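Local coordinates for protein putative hydrolase (Chromobacterium violaceum, PDB 3MCW) that probably acts as a hydrolase of the isochorismatase family, with a substrate that has not been established, at residues A[19-24]-A[67-72]; A[42-47]-A[186-191]; A[53-58]-A[86-91]; A[114-119]-A[137-142]; A[119-124]-A[147-152]. All coordinates share one frame; numbering follows the deposited sequence. Where two conformers were deposited one is given.

How the interactions relate
Interactions 1, 4 and 5 are buried; 2 and 3 are only partly so. Three contacts involve the parallel sheet. Interaction 3 joins the outermost strand 89-93 to strand 55-60 and adds a histidine-glutamate bond. Interaction 4 joins strands 115-121 and 140-149 in a regular ladder. Interaction 5 takes up the same two strands at their C-terminal ends, and shares Ala119 with interaction 4. There the ladder gives way to two weak strand bonds, one firm backbone bond to the helix start, and one serine-threonine hydroxyl pair. Interaction 1 lies beside interaction 5 and packs two loops, mainly around a tyrosine. Interaction 2 is purely apolar, between two helices. Backbone Asp19 N and Ile58 O probably link interactions 1 and 3.

Interaction 1. Residues A[19-24]-A[67-72]; sequences DMQQAV and STYRPG. With EDO (1,2-ethanediol), chain I.
Tyr69 lays its ring against the loop that follows strand 14-18. Its CG is anti to the carbonyl carbon (chi1 -67°), which sends the ring across to residues 19-24. Ser67 OG accepts from Tyr69 N at 2.9 Å, an ST turn. The tight part is the methyl of Ala23. Its CB stands over the middle of one ring face, 3.7 Å from the Tyr69 centroid and 7° off the ring normal, a clear CH-pi contact. The same methyl is also wedged against Thr68, the residue before Tyr69: Ala23 CB is 3.2 Å from Thr68 O and 3.3 Å from Thr68 OG1. At the phenol end Val24 CG1 is pressed to 3.0 Å from Tyr69 OH, a close fit for a methyl and an oxygen. The amide of Gln21 sits at the ring edge, with its plane turned 66° from the ring. Gln21 spends its polar atoms elsewhere, OE1 on His60 N and NE2 on His76 O.

The looser side lies at the hydroxyl. Tyr69 OH shares a 2.7 Å hydrogen bond with O1 of a 1,2-ethanediol (chain I), probably from the crystallisation liquor. A water makes a weak bond to the same hydroxyl.

That water also donates to Asp19 OD2, a buried charge paired with Lys93 in a salt bridge. In isochorismatase relatives an aspartate and a lysine belong to the catalytic triad, and this pair is consistent with that site. The ring of His60, on strand 55-60, meets Tyr69 edge-to-face, while Val24 and Met20 rest on Val121 and Phe149 of strands 115-121 and 140-149.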
# COMPACT_ATOMS: atom_id res chain seq x y z
N ASP A 19 -12.65 -9.58 0.28
CA ASP A 19 -12.60 -10.23 -1.01
C ASP A 19 -12.53 -11.76 -0.98
O ASP A 19 -11.94 -12.38 -1.86
CB ASP A 19 -11.46 -9.68 -1.88
CG ASP A 19 -11.57 -8.22 -2.21
OD1 ASP A 19 -12.57 -7.57 -1.89
OD2 ASP A 19 -10.58 -7.68 -2.80
N MSE A 20 -13.18 -12.36 -0.00
CA MSE A 20 -13.16 -13.82 0.18
C MSE A 20 -14.22 -14.46 -0.72
O MSE A 20 -15.23 -14.97 -0.26
CB MSE A 20 -13.34 -14.17 1.65
CG MSE A 20 -12.11 -13.83 2.45
SE MSE A 20 -10.59 -14.98 2.07
CE MSE A 20 -11.35 -16.36 3.33
N GLN A 21 -13.93 -14.41 -2.00
CA GLN A 21 -14.79 -14.81 -3.10
C GLN A 21 -14.19 -16.03 -3.79
O GLN A 21 -12.99 -16.30 -3.73
CB GLN A 21 -15.02 -13.66 -4.06
CG GLN A 21 -15.85 -12.54 -3.47
CD GLN A 21 -15.61 -11.21 -4.15
OE1 GLN A 21 -14.76 -10.43 -3.69
NE2 GLN A 21 -16.32 -10.96 -5.26
N GLN A 22 -15.06 -16.80 -4.44
CA GLN A 22 -14.65 -18.06 -5.04
C GLN A 22 -13.62 -17.88 -6.16
O GLN A 22 -12.87 -18.81 -6.44
CB GLN A 22 -15.86 -18.85 -5.49
CG GLN A 22 -16.74 -19.26 -4.30
CD GLN A 22 -18.04 -19.91 -4.68
OE1 GLN A 22 -18.11 -20.61 -5.64
NE2 GLN A 22 -19.10 -19.63 -3.91
N ALA A 23 -13.54 -16.69 -6.72
CA ALA A 23 -12.54 -16.32 -7.73
C ALA A 23 -11.15 -16.75 -7.35
O ALA A 23 -10.37 -17.18 -8.22
CB ALA A 23 -12.53 -14.80 -7.94
N VAL A 24 -10.79 -16.60 -6.08
CA VAL A 24 -9.42 -16.81 -5.68
C VAL A 24 -9.03 -18.26 -5.64
O VAL A 24 -7.84 -18.54 -5.47
CB VAL A 24 -9.08 -16.11 -4.37
CG1 VAL A 24 -9.40 -14.60 -4.42
CG2 VAL A 24 -9.78 -16.73 -3.23
N SER A 67 -12.07 -11.37 -15.93
CA SER A 67 -11.75 -11.47 -14.54
C SER A 67 -12.54 -12.58 -13.85
O SER A 67 -13.74 -12.73 -14.09
CB SER A 67 -12.02 -10.13 -13.85
OG SER A 67 -11.95 -10.26 -12.44
N THR A 68 -11.85 -13.31 -12.99
CA THR A 68 -12.48 -14.29 -12.11
C THR A 68 -13.47 -13.63 -11.13
O THR A 68 -14.28 -14.33 -10.54
CB THR A 68 -11.44 -15.18 -11.37
OG1 THR A 68 -10.57 -14.33 -10.59
CG2 THR A 68 -10.59 -16.04 -12.34
N TYR A 69 -13.37 -12.31 -10.92
CA TYR A 69 -14.31 -11.54 -10.08
C TYR A 69 -15.37 -10.83 -10.88
O TYR A 69 -16.03 -9.91 -10.37
CB TYR A 69 -13.60 -10.40 -9.41
CG TYR A 69 -12.62 -10.82 -8.43
CD1 TYR A 69 -12.97 -11.09 -7.10
CD2 TYR A 69 -11.32 -10.99 -8.83
CE1 TYR A 69 -12.01 -11.44 -6.19
CE2 TYR A 69 -10.38 -11.34 -7.96
CZ TYR A 69 -10.71 -11.62 -6.66
OH TYR A 69 -9.69 -11.95 -5.83
N ARG A 70 -15.52 -11.18 -12.15
CA ARG A 70 -16.55 -10.57 -12.97
C ARG A 70 -17.91 -10.93 -12.38
O ARG A 70 -18.20 -12.11 -12.13
CB ARG A 70 -16.43 -11.03 -14.45
N PRO A 71 -18.75 -9.90 -12.10
CA PRO A 71 -20.07 -10.17 -11.55
C PRO A 71 -20.90 -11.11 -12.41
O PRO A 71 -20.61 -11.31 -13.59
CB PRO A 71 -20.72 -8.78 -11.48
CG PRO A 71 -19.58 -7.84 -11.32
CD PRO A 71 -18.49 -8.45 -12.18
N GLY A 72 -21.91 -11.73 -11.79
CA GLY A 72 -22.76 -12.69 -12.48
C GLY A 72 -22.11 -13.96 -13.03
O GLY A 72 -22.58 -14.48 -14.00
C1 EDO I . -6.28 -12.24 -5.83
O1 EDO I . -7.23 -12.00 -6.87
C2 EDO I . -4.93 -11.71 -6.24
O2 EDO I . -4.76 -10.38 -5.80
O HOH W 1 -8.87 -9.64 -3.48

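Interaction 2. Residues A[42-47]-A[186-191]; sequences AGLLQA and DILAAL
Leu188 carries much of this contact between helix 37-51 and helix 184-191. Its CB leaves the backbone toward the other helix. CG is anti to the carbonyl carbon (chi1 -68°), beside the backbone N, so the branch is carried over to the facing helix. From there chi2 of 170° keeps the chain extended to CD2. At the tip CD2 does the touching. Leu188 CD2 presses on Ala47 CB at 3.5 Å, tighter than usual for two carbons. Leu188 CD2 also meets Leu44 CD2 at 4.1 Å and lies 4.1 Å from Gly43 O. The tip therefore sits over one turn of the facing helix, between residues 43, 44 and 47.

The two helices run nearly parallel, with 13° between their directions. Over these segments the axes approach to 10.7 Å, and the gap is bridged by leucine and isoleucine methyls and by the methyl of Ala47. Both helices pack on the same side of the parallel sheet in this alpha/beta/alpha sandwich, the fold of the isochorismatase family. Leu44 and Ile187 each touch Ala144 of strand 140-149.

Nearer the sheet, Leu44 CD2 meets Ile187 CG2 at 3.8 Å. The two side chains cross at about a right angle, and the Ile187 branch in use is the one anti to its backbone N. One turn after Ile187, Leu191 CD1 reaches Ala47 CB at 4.2 Å, a looser touch. Leu191 also packs on Trp48 and Arg51 of the same helix as Ala47.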
# COMPACT_ATOMS: atom_id res chain seq x y z
N ALA A 42 -13.74 -17.85 9.22
CA ALA A 42 -15.05 -18.33 9.69
C ALA A 42 -15.15 -18.24 11.20
O ALA A 42 -16.18 -17.89 11.73
CB ALA A 42 -15.30 -19.76 9.22
N GLY A 43 -14.06 -18.56 11.90
CA GLY A 43 -14.04 -18.49 13.36
C GLY A 43 -14.21 -17.05 13.84
O GLY A 43 -14.92 -16.78 14.80
N LEU A 44 -13.54 -16.11 13.18
CA LEU A 44 -13.68 -14.71 13.52
C LEU A 44 -15.13 -14.24 13.25
O LEU A 44 -15.75 -13.60 14.08
CB LEU A 44 -12.70 -13.84 12.74
CG LEU A 44 -11.22 -14.01 13.09
CD1 LEU A 44 -10.36 -13.29 12.04
CD2 LEU A 44 -10.94 -13.52 14.49
N LEU A 45 -15.66 -14.60 12.08
CA LEU A 45 -17.00 -14.16 11.66
C LEU A 45 -18.04 -14.70 12.63
O LEU A 45 -18.95 -13.97 13.04
CB LEU A 45 -17.26 -14.64 10.24
CG LEU A 45 -18.60 -14.30 9.59
CD1 LEU A 45 -18.87 -12.80 9.68
CD2 LEU A 45 -18.65 -14.86 8.18
N GLN A 46 -17.93 -15.97 13.02
CA GLN A 46 -18.88 -16.55 13.95
C GLN A 46 -18.83 -15.87 15.31
O GLN A 46 -19.87 -15.62 15.93
CB GLN A 46 -18.65 -18.05 14.14
CG GLN A 46 -19.80 -18.70 14.95
CD GLN A 46 -19.56 -20.14 15.28
OE1 GLN A 46 -20.36 -21.01 14.93
NE2 GLN A 46 -18.49 -20.41 15.97
N ALA A 47 -17.63 -15.56 15.80
CA ALA A 47 -17.48 -14.86 17.06
C ALA A 47 -18.09 -13.47 17.00
O ALA A 47 -18.76 -13.03 17.95
CB ALA A 47 -16.04 -14.81 17.48
N ASP A 186 -5.37 -14.88 19.24
CA ASP A 186 -5.07 -13.66 20.05
C ASP A 186 -6.31 -12.78 20.12
O ASP A 186 -6.71 -12.21 21.12
CB ASP A 186 -3.96 -12.74 19.42
CG ASP A 186 -2.58 -13.43 19.23
OD1 ASP A 186 -2.23 -14.30 20.07
OD2 ASP A 186 -1.84 -13.06 18.24
N ILE A 187 -6.85 -12.56 18.92
CA ILE A 187 -7.99 -11.68 18.72
C ILE A 187 -9.21 -12.23 19.49
O ILE A 187 -9.92 -11.50 20.20
CB ILE A 187 -8.28 -11.53 17.22
CG1 ILE A 187 -7.20 -10.67 16.56
CG2 ILE A 187 -9.68 -10.94 17.03
CD1 ILE A 187 -7.05 -10.89 15.07
N LEU A 188 -9.48 -13.53 19.35
CA LEU A 188 -10.62 -14.14 20.00
C LEU A 188 -10.48 -14.07 21.49
O LEU A 188 -11.48 -13.81 22.19
CB LEU A 188 -10.79 -15.58 19.52
CG LEU A 188 -11.21 -15.76 18.05
CD1 LEU A 188 -11.10 -17.24 17.66
CD2 LEU A 188 -12.61 -15.18 17.79
N ALA A 189 -9.28 -14.26 22.01
CA ALA A 189 -9.05 -14.12 23.45
C ALA A 189 -9.30 -12.68 23.89
O ALA A 189 -9.92 -12.43 24.94
CB ALA A 189 -7.65 -14.56 23.80
N ALA A 190 -8.86 -11.72 23.09
CA ALA A 190 -9.02 -10.30 23.44
C ALA A 190 -10.50 -9.89 23.48
O ALA A 190 -10.89 -9.06 24.32
CB ALA A 190 -8.25 -9.41 22.47
N LEU A 191 -11.33 -10.48 22.62
CA LEU A 191 -12.77 -10.19 22.68
C LEU A 191 -13.36 -10.52 24.05
O LEU A 191 -14.21 -9.79 24.54
CB LEU A 191 -13.53 -10.97 21.63
CG LEU A 191 -13.28 -10.63 20.17
CD1 LEU A 191 -14.11 -11.51 19.26
CD2 LEU A 191 -13.57 -9.14 19.91

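Interaction 3. Residues A[53-58]-A[86-91]; sequences LPLIHI and PGETVI. With EDO (1,2-ethanediol), chain L.
The ring of His57 and the carboxylate of Glu88 meet obliquely, their planes 30° apart. His57 NE2 donates to Glu88 OE1 at 2.9 Å. The oxygen lies close to the ring plane, but the histidine comes to it from above the carboxylate plane. Glu88 gets there with CG anti to the carbonyl carbon and an extended chain beyond. Its OE1 also accepts from Arg85 N. The negative carboxylate probably favours a proton on NE2 and may raise the ring's basicity, an effect the salt bridge of OE2 with Arg49 would moderate.

Backbone bonds set the frame. His57 N donates to Thr89 O at 3.0 Å, and Ile91 N to His57 O at 2.9 Å, both nearly straight. The pairing is parallel and places His57 beside Val90. On the other face Ile58 and Ile91 lie side by side and point the same way, with Ile58 CD1 3.9 Å from Ile91 CB. Ile56 crosses Ile91 obliquely, CG2 to CD1 at 3.9 Å.

At the start of the pairing the strands diverge. A water there donates to Leu55 O at 2.7 Å and accepts from Thr89 N at 2.8 Å. A 1,2-ethanediol (chain L), probably from the crystallisation liquor, binds both Leu55 N and O.

Strand 89-93 is outermost in the sheet. Strand 14-18 flanks strand 55-60 on its other side. Ile56 and Ile91 pack on helix 104-111, and His57 on Leu45 of helix 37-51.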
# COMPACT_ATOMS: atom_id res chain seq x y z
N LEU A 53 -21.07 -7.83 17.36
CA LEU A 53 -20.10 -6.77 17.11
C LEU A 53 -20.15 -6.31 15.64
O LEU A 53 -20.62 -7.03 14.77
CB LEU A 53 -18.70 -7.29 17.48
CG LEU A 53 -18.47 -7.46 18.96
CD1 LEU A 53 -17.17 -8.26 19.17
CD2 LEU A 53 -18.37 -6.07 19.61
N PRO A 54 -19.62 -5.11 15.36
CA PRO A 54 -19.72 -4.56 14.03
C PRO A 54 -18.90 -5.36 13.00
O PRO A 54 -17.77 -5.76 13.29
CB PRO A 54 -19.15 -3.14 14.20
CG PRO A 54 -19.04 -2.87 15.59
CD PRO A 54 -19.02 -4.16 16.31
N LEU A 55 -19.43 -5.51 11.79
CA LEU A 55 -18.74 -6.26 10.77
C LEU A 55 -19.12 -5.76 9.40
O LEU A 55 -20.26 -5.32 9.16
CB LEU A 55 -18.82 -7.77 10.94
CG LEU A 55 -20.17 -8.33 10.68
CD1 LEU A 55 -20.17 -8.77 9.31
CD2 LEU A 55 -20.42 -9.54 11.61
N ILE A 56 -18.15 -5.76 8.50
CA ILE A 56 -18.36 -5.36 7.09
C ILE A 56 -17.65 -6.38 6.20
O ILE A 56 -16.45 -6.65 6.39
CB ILE A 56 -17.82 -3.94 6.81
CG1 ILE A 56 -18.58 -2.89 7.64
CG2 ILE A 56 -17.85 -3.63 5.33
CD1 ILE A 56 -17.97 -1.50 7.55
N HIS A 57 -18.37 -6.89 5.21
CA HIS A 57 -17.80 -7.69 4.14
C HIS A 57 -17.44 -6.76 2.99
O HIS A 57 -18.27 -6.00 2.53
CB HIS A 57 -18.81 -8.71 3.65
CG HIS A 57 -19.39 -9.60 4.67
ND1 HIS A 57 -18.80 -10.80 5.00
CD2 HIS A 57 -20.50 -9.47 5.42
CE1 HIS A 57 -19.57 -11.37 5.92
NE2 HIS A 57 -20.60 -10.58 6.21
N ILE A 58 -16.20 -6.84 2.50
CA ILE A 58 -15.77 -6.16 1.31
C ILE A 58 -15.76 -7.15 0.16
O ILE A 58 -15.21 -8.26 0.27
CB ILE A 58 -14.36 -5.54 1.50
CG1 ILE A 58 -14.33 -4.54 2.64
CG2 ILE A 58 -13.85 -4.93 0.17
CD1 ILE A 58 -15.30 -3.36 2.53
N PRO A 86 -28.39 -12.14 6.03
CA PRO A 86 -29.29 -11.02 5.81
C PRO A 86 -29.03 -9.90 6.77
O PRO A 86 -28.85 -10.12 7.98
CB PRO A 86 -30.67 -11.65 5.97
CG PRO A 86 -30.46 -13.04 5.58
CD PRO A 86 -29.12 -13.42 6.05
N GLY A 87 -29.03 -8.68 6.25
CA GLY A 87 -28.85 -7.51 7.07
C GLY A 87 -27.41 -7.12 7.31
O GLY A 87 -27.16 -6.05 7.85
N GLU A 88 -26.46 -7.97 6.97
CA GLU A 88 -25.04 -7.63 7.17
C GLU A 88 -24.58 -6.68 6.08
O GLU A 88 -24.98 -6.79 4.92
CB GLU A 88 -24.17 -8.89 7.20
CG GLU A 88 -24.46 -9.74 8.43
CD GLU A 88 -23.61 -10.97 8.54
OE1 GLU A 88 -23.00 -11.41 7.54
OE2 GLU A 88 -23.61 -11.55 9.65
N THR A 89 -23.71 -5.75 6.46
CA THR A 89 -23.17 -4.77 5.54
C THR A 89 -22.16 -5.39 4.58
O THR A 89 -21.19 -6.00 5.00
CB THR A 89 -22.52 -3.61 6.27
OG1 THR A 89 -23.47 -3.07 7.20
CG2 THR A 89 -21.98 -2.54 5.35
N VAL A 90 -22.42 -5.19 3.30
CA VAL A 90 -21.51 -5.59 2.21
C VAL A 90 -21.21 -4.34 1.41
O VAL A 90 -22.15 -3.64 1.00
CB VAL A 90 -22.15 -6.66 1.29
CG1 VAL A 90 -21.21 -7.01 0.14
CG2 VAL A 90 -22.55 -7.91 2.08
N ILE A 91 -19.93 -4.03 1.23
CA ILE A 91 -19.47 -2.90 0.45
C ILE A 91 -18.67 -3.41 -0.72
O ILE A 91 -17.69 -4.14 -0.55
CB ILE A 91 -18.65 -1.90 1.26
CG1 ILE A 91 -19.51 -1.32 2.40
CG2 ILE A 91 -18.04 -0.83 0.40
CD1 ILE A 91 -18.79 -0.40 3.33
C1 EDO L . -21.54 -2.38 10.54
O1 EDO L . -21.43 -2.99 9.28
C2 EDO L . -22.61 -3.14 11.29
O2 EDO L . -22.11 -4.42 11.70
O HOH W 2 -22.86 -6.15 9.12

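Interaction 4. Residues A[114-119]-A[137-142]; sequences LELVVA and LGFAVC
Phe139 turns its CG anti to the carbonyl carbon (chi1 -67°), and Leu116 does the same (chi1 -50°). This sends Leu116 CD1 obliquely to the base of the ring, 3.9 Å from Phe139 CB. The Leu114 and Phe139 side chains cross at about a right angle, and Leu114 CD2 meets Phe139 CE1 at 3.9 Å. Two residues further along each strand, Val118 and Val141 cross obliquely. Val118 CG2 lies 3.9 Å from Val141 CG1, the branch of Val141 that is anti to the backbone N.

The backbones form a regular parallel ladder. Four bonds of 2.8 to 2.9 Å alternate across it: Ala140 N to Leu114 O, Leu116 N to Ala140 O, Cys142 N to Leu116 O and Val118 N to Cys142 O. All four are fairly straight. Gly138 closes the preceding helix in a Schellman motif before the chain enters the strand.

This is a beta-alpha-beta crossover, strands 115-121 and 140-149 joined through helix 123-136. Val118 and Val141 pack on Val131 of that helix, and Leu116 and Phe139 on Leu108 of helix 104-111. Val117 and Cys142 face the other side, toward Phe8 and Leu6. Strand 14-18 pairs with the far edge of strand 115-121.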
# COMPACT_ATOMS: atom_id res chain seq x y z
N LEU A 114 -13.32 2.95 14.89
CA LEU A 114 -11.94 3.35 14.62
C LEU A 114 -10.93 2.23 14.78
O LEU A 114 -9.81 2.36 14.34
CB LEU A 114 -11.55 4.59 15.46
CG LEU A 114 -12.46 5.80 15.25
CD1 LEU A 114 -11.89 7.00 15.99
CD2 LEU A 114 -12.70 6.17 13.81
N GLU A 115 -11.36 1.13 15.38
CA GLU A 115 -10.53 -0.04 15.55
C GLU A 115 -11.04 -1.14 14.62
O GLU A 115 -12.22 -1.53 14.67
CB GLU A 115 -10.57 -0.41 17.04
CG GLU A 115 -9.65 -1.49 17.40
CD GLU A 115 -9.56 -1.72 18.90
OE1 GLU A 115 -10.60 -1.76 19.59
OE2 GLU A 115 -8.44 -1.91 19.41
N LEU A 116 -10.16 -1.63 13.76
CA LEU A 116 -10.50 -2.59 12.72
C LEU A 116 -9.69 -3.88 12.91
O LEU A 116 -8.51 -3.83 13.24
CB LEU A 116 -10.16 -2.01 11.33
CG LEU A 116 -10.70 -0.60 11.04
CD1 LEU A 116 -10.29 -0.16 9.66
CD2 LEU A 116 -12.25 -0.55 11.20
N VAL A 117 -10.35 -5.01 12.64
CA VAL A 117 -9.71 -6.32 12.60
C VAL A 117 -9.89 -6.80 11.18
O VAL A 117 -11.01 -6.97 10.70
CB VAL A 117 -10.36 -7.30 13.61
CG1 VAL A 117 -9.77 -8.69 13.46
CG2 VAL A 117 -10.16 -6.73 15.03
N VAL A 118 -8.78 -7.01 10.47
CA VAL A 118 -8.80 -7.25 9.04
C VAL A 118 -8.32 -8.65 8.71
O VAL A 118 -7.31 -9.13 9.26
CB VAL A 118 -7.92 -6.21 8.28
CG1 VAL A 118 -7.88 -6.46 6.83
CG2 VAL A 118 -8.42 -4.77 8.59
N ALA A 119 -9.01 -9.28 7.76
CA ALA A 119 -8.55 -10.57 7.20
C ALA A 119 -9.06 -10.65 5.80
O ALA A 119 -9.99 -9.96 5.42
CB ALA A 119 -9.06 -11.74 8.04
N LEU A 137 -4.78 6.66 7.46
CA LEU A 137 -5.98 7.45 7.77
C LEU A 137 -6.22 7.58 9.27
O LEU A 137 -7.10 8.34 9.69
CB LEU A 137 -7.22 6.85 7.08
CG LEU A 137 -7.28 7.02 5.56
CD1 LEU A 137 -8.41 6.17 4.98
CD2 LEU A 137 -7.44 8.49 5.14
N GLY A 138 -5.49 6.85 10.10
CA GLY A 138 -5.59 6.94 11.55
C GLY A 138 -6.43 5.88 12.23
O GLY A 138 -6.75 6.01 13.39
N PHE A 139 -6.81 4.84 11.51
CA PHE A 139 -7.50 3.69 12.13
C PHE A 139 -6.48 2.83 12.83
O PHE A 139 -5.32 2.71 12.42
CB PHE A 139 -8.23 2.89 11.06
CG PHE A 139 -9.36 3.65 10.47
CD1 PHE A 139 -10.60 3.63 11.08
CD2 PHE A 139 -9.22 4.37 9.30
CE1 PHE A 139 -11.64 4.36 10.57
CE2 PHE A 139 -10.27 5.12 8.77
CZ PHE A 139 -11.48 5.12 9.43
N ALA A 140 -6.91 2.21 13.93
CA ALA A 140 -6.13 1.24 14.71
C ALA A 140 -6.46 -0.14 14.13
O ALA A 140 -7.55 -0.65 14.31
CB ALA A 140 -6.51 1.31 16.15
N VAL A 141 -5.50 -0.73 13.44
CA VAL A 141 -5.73 -1.94 12.67
C VAL A 141 -4.99 -3.13 13.27
O VAL A 141 -3.79 -3.06 13.54
CB VAL A 141 -5.27 -1.79 11.20
CG1 VAL A 141 -5.50 -3.07 10.44
CG2 VAL A 141 -5.92 -0.59 10.56
N CYS A 142 -5.74 -4.21 13.49
CA CYS A 142 -5.16 -5.54 13.80
C CYS A 142 -5.35 -6.39 12.57
O CYS A 142 -6.47 -6.61 12.12
CB CYS A 142 -5.85 -6.27 14.96
SG CYS A 142 -5.76 -5.45 16.53

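Interaction 5. Residues A[119-124]-A[147-152]; sequences AGVSTS and GCFTFD. With EDO (1,2-ethanediol), chain J.
This contact joins the C-terminal ends of the two strands of a beta-alpha-beta unit, where strand 115-121 turns into helix 123-136 beside strand 140-149. The peptide bond between Val121 and Ser122 is cis. In isochorismatase relatives a cis peptide at this point borders the active site, and the geometry here is consistent with that.

Val121 has CG1 in the crowded position between the backbone N and the carbonyl carbon (chi1 59°). This puts CG2 anti to the N. Phe149 also holds its CG in the crowded position (chi1 70°), so its ring lies alongside Val121, pointing the same way. CG2 of Val121 then lies over one ring face, 3.7 Å from the Phe149 centroid and offset toward the rim, a CH-pi contact to which Arg32 adds a cation-pi contact. Val121 CG2 also touches Phe151 CE2 at 4.2 Å.

The strand pairing itself is frayed. Gly120 N to Gly147 O and Phe149 N to Gly120 O are both weak. The firm backbone bond is Thr123 N to Phe149 O at 2.9 Å, with the donor above the carbonyl plane. Thr123 OG1, anti to its carbonyl carbon, has its strong partner in His167 ND1. Ser122 precedes the helix at its N-cap, and its OG makes a weak bond to Asn125 N.

Thr150 turns OG1 anti to its backbone N (chi1 -166°), toward the helix start. Ser124 OG, in the crowded position, meets Thr150 OG1 there in a 2.8 Å hydrogen bond.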
# COMPACT_ATOMS: atom_id res chain seq x y z
N ALA A 119 -9.01 -9.28 7.76
CA ALA A 119 -8.55 -10.57 7.20
C ALA A 119 -9.06 -10.65 5.80
O ALA A 119 -9.99 -9.96 5.42
CB ALA A 119 -9.06 -11.74 8.04
N GLY A 120 -8.46 -11.51 4.99
CA GLY A 120 -8.95 -11.78 3.65
C GLY A 120 -7.82 -12.03 2.66
O GLY A 120 -6.74 -12.52 3.03
N VAL A 121 -8.09 -11.73 1.41
CA VAL A 121 -7.20 -12.14 0.34
C VAL A 121 -7.10 -11.01 -0.69
O VAL A 121 -8.10 -10.32 -0.98
CB VAL A 121 -7.72 -13.46 -0.30
CG1 VAL A 121 -9.15 -13.26 -0.86
CG2 VAL A 121 -6.76 -14.01 -1.35
N SER A 122 -5.92 -10.78 -1.30
CA SER A 122 -4.64 -11.39 -0.96
C SER A 122 -3.86 -10.51 -0.00
O SER A 122 -3.96 -9.27 -0.02
CB SER A 122 -3.81 -11.66 -2.17
OG SER A 122 -3.14 -10.52 -2.59
N THR A 123 -3.02 -11.15 0.80
CA THR A 123 -2.24 -10.41 1.80
C THR A 123 -1.54 -9.22 1.18
O THR A 123 -1.52 -8.13 1.76
CB THR A 123 -1.18 -11.32 2.43
OG1 THR A 123 -1.79 -12.57 2.78
CG2 THR A 123 -0.56 -10.67 3.66
N SER A 124 -0.91 -9.44 0.03
CA SER A 124 0.00 -8.50 -0.57
C SER A 124 -0.65 -7.56 -1.59
O SER A 124 0.00 -6.64 -2.05
CB SER A 124 1.12 -9.30 -1.24
OG SER A 124 0.58 -10.31 -2.08
N GLY A 147 -5.73 -15.53 8.97
CA GLY A 147 -6.92 -15.43 8.15
C GLY A 147 -6.68 -14.77 6.82
O GLY A 147 -7.62 -14.43 6.11
N CYS A 148 -5.43 -14.58 6.44
CA CYS A 148 -5.07 -14.01 5.16
C CYS A 148 -4.28 -15.03 4.35
O CYS A 148 -3.59 -15.90 4.93
CB CYS A 148 -4.19 -12.76 5.32
SG CYS A 148 -5.00 -11.40 6.17
N PHE A 149 -4.31 -14.92 3.04
CA PHE A 149 -3.42 -15.71 2.21
C PHE A 149 -3.08 -14.92 0.95
O PHE A 149 -3.78 -13.95 0.60
CB PHE A 149 -4.00 -17.11 1.88
CG PHE A 149 -5.17 -17.18 0.96
CD1 PHE A 149 -6.45 -17.13 1.44
CD2 PHE A 149 -4.97 -17.43 -0.38
CE1 PHE A 149 -7.52 -17.32 0.61
CE2 PHE A 149 -6.03 -17.62 -1.23
CZ PHE A 149 -7.31 -17.57 -0.73
N THR A 150 -2.04 -15.37 0.27
CA THR A 150 -1.60 -14.80 -0.98
C THR A 150 -1.04 -15.90 -1.87
O THR A 150 -1.23 -17.09 -1.57
CB THR A 150 -0.65 -13.61 -0.74
OG1 THR A 150 -0.51 -12.89 -1.97
CG2 THR A 150 0.70 -14.06 -0.16
N PHE A 151 -0.38 -15.49 -2.95
CA PHE A 151 0.02 -16.36 -4.03
C PHE A 151 1.51 -16.21 -4.30
O PHE A 151 2.13 -15.17 -4.06
CB PHE A 151 -0.77 -16.06 -5.30
CG PHE A 151 -2.24 -16.15 -5.10
CD1 PHE A 151 -2.90 -17.38 -5.10
CD2 PHE A 151 -2.99 -15.02 -4.81
CE1 PHE A 151 -4.22 -17.48 -4.85
CE2 PHE A 151 -4.36 -15.13 -4.59
CZ PHE A 151 -4.96 -16.37 -4.62
N ASP A 152 2.10 -17.26 -4.88
CA ASP A 152 3.48 -17.19 -5.37
C ASP A 152 3.62 -16.01 -6.33
O ASP A 152 2.70 -15.66 -7.07
CB ASP A 152 3.84 -18.46 -6.17
CG ASP A 152 3.94 -19.74 -5.35
OD1 ASP A 152 3.61 -19.76 -4.15
OD2 ASP A 152 4.38 -20.74 -5.95
C1 EDO J . 8.69 -21.42 -4.44
O1 EDO J . 9.72 -20.43 -4.61
C2 EDO J . 7.34 -21.17 -5.12
O2 EDO J . 7.31 -20.42 -6.35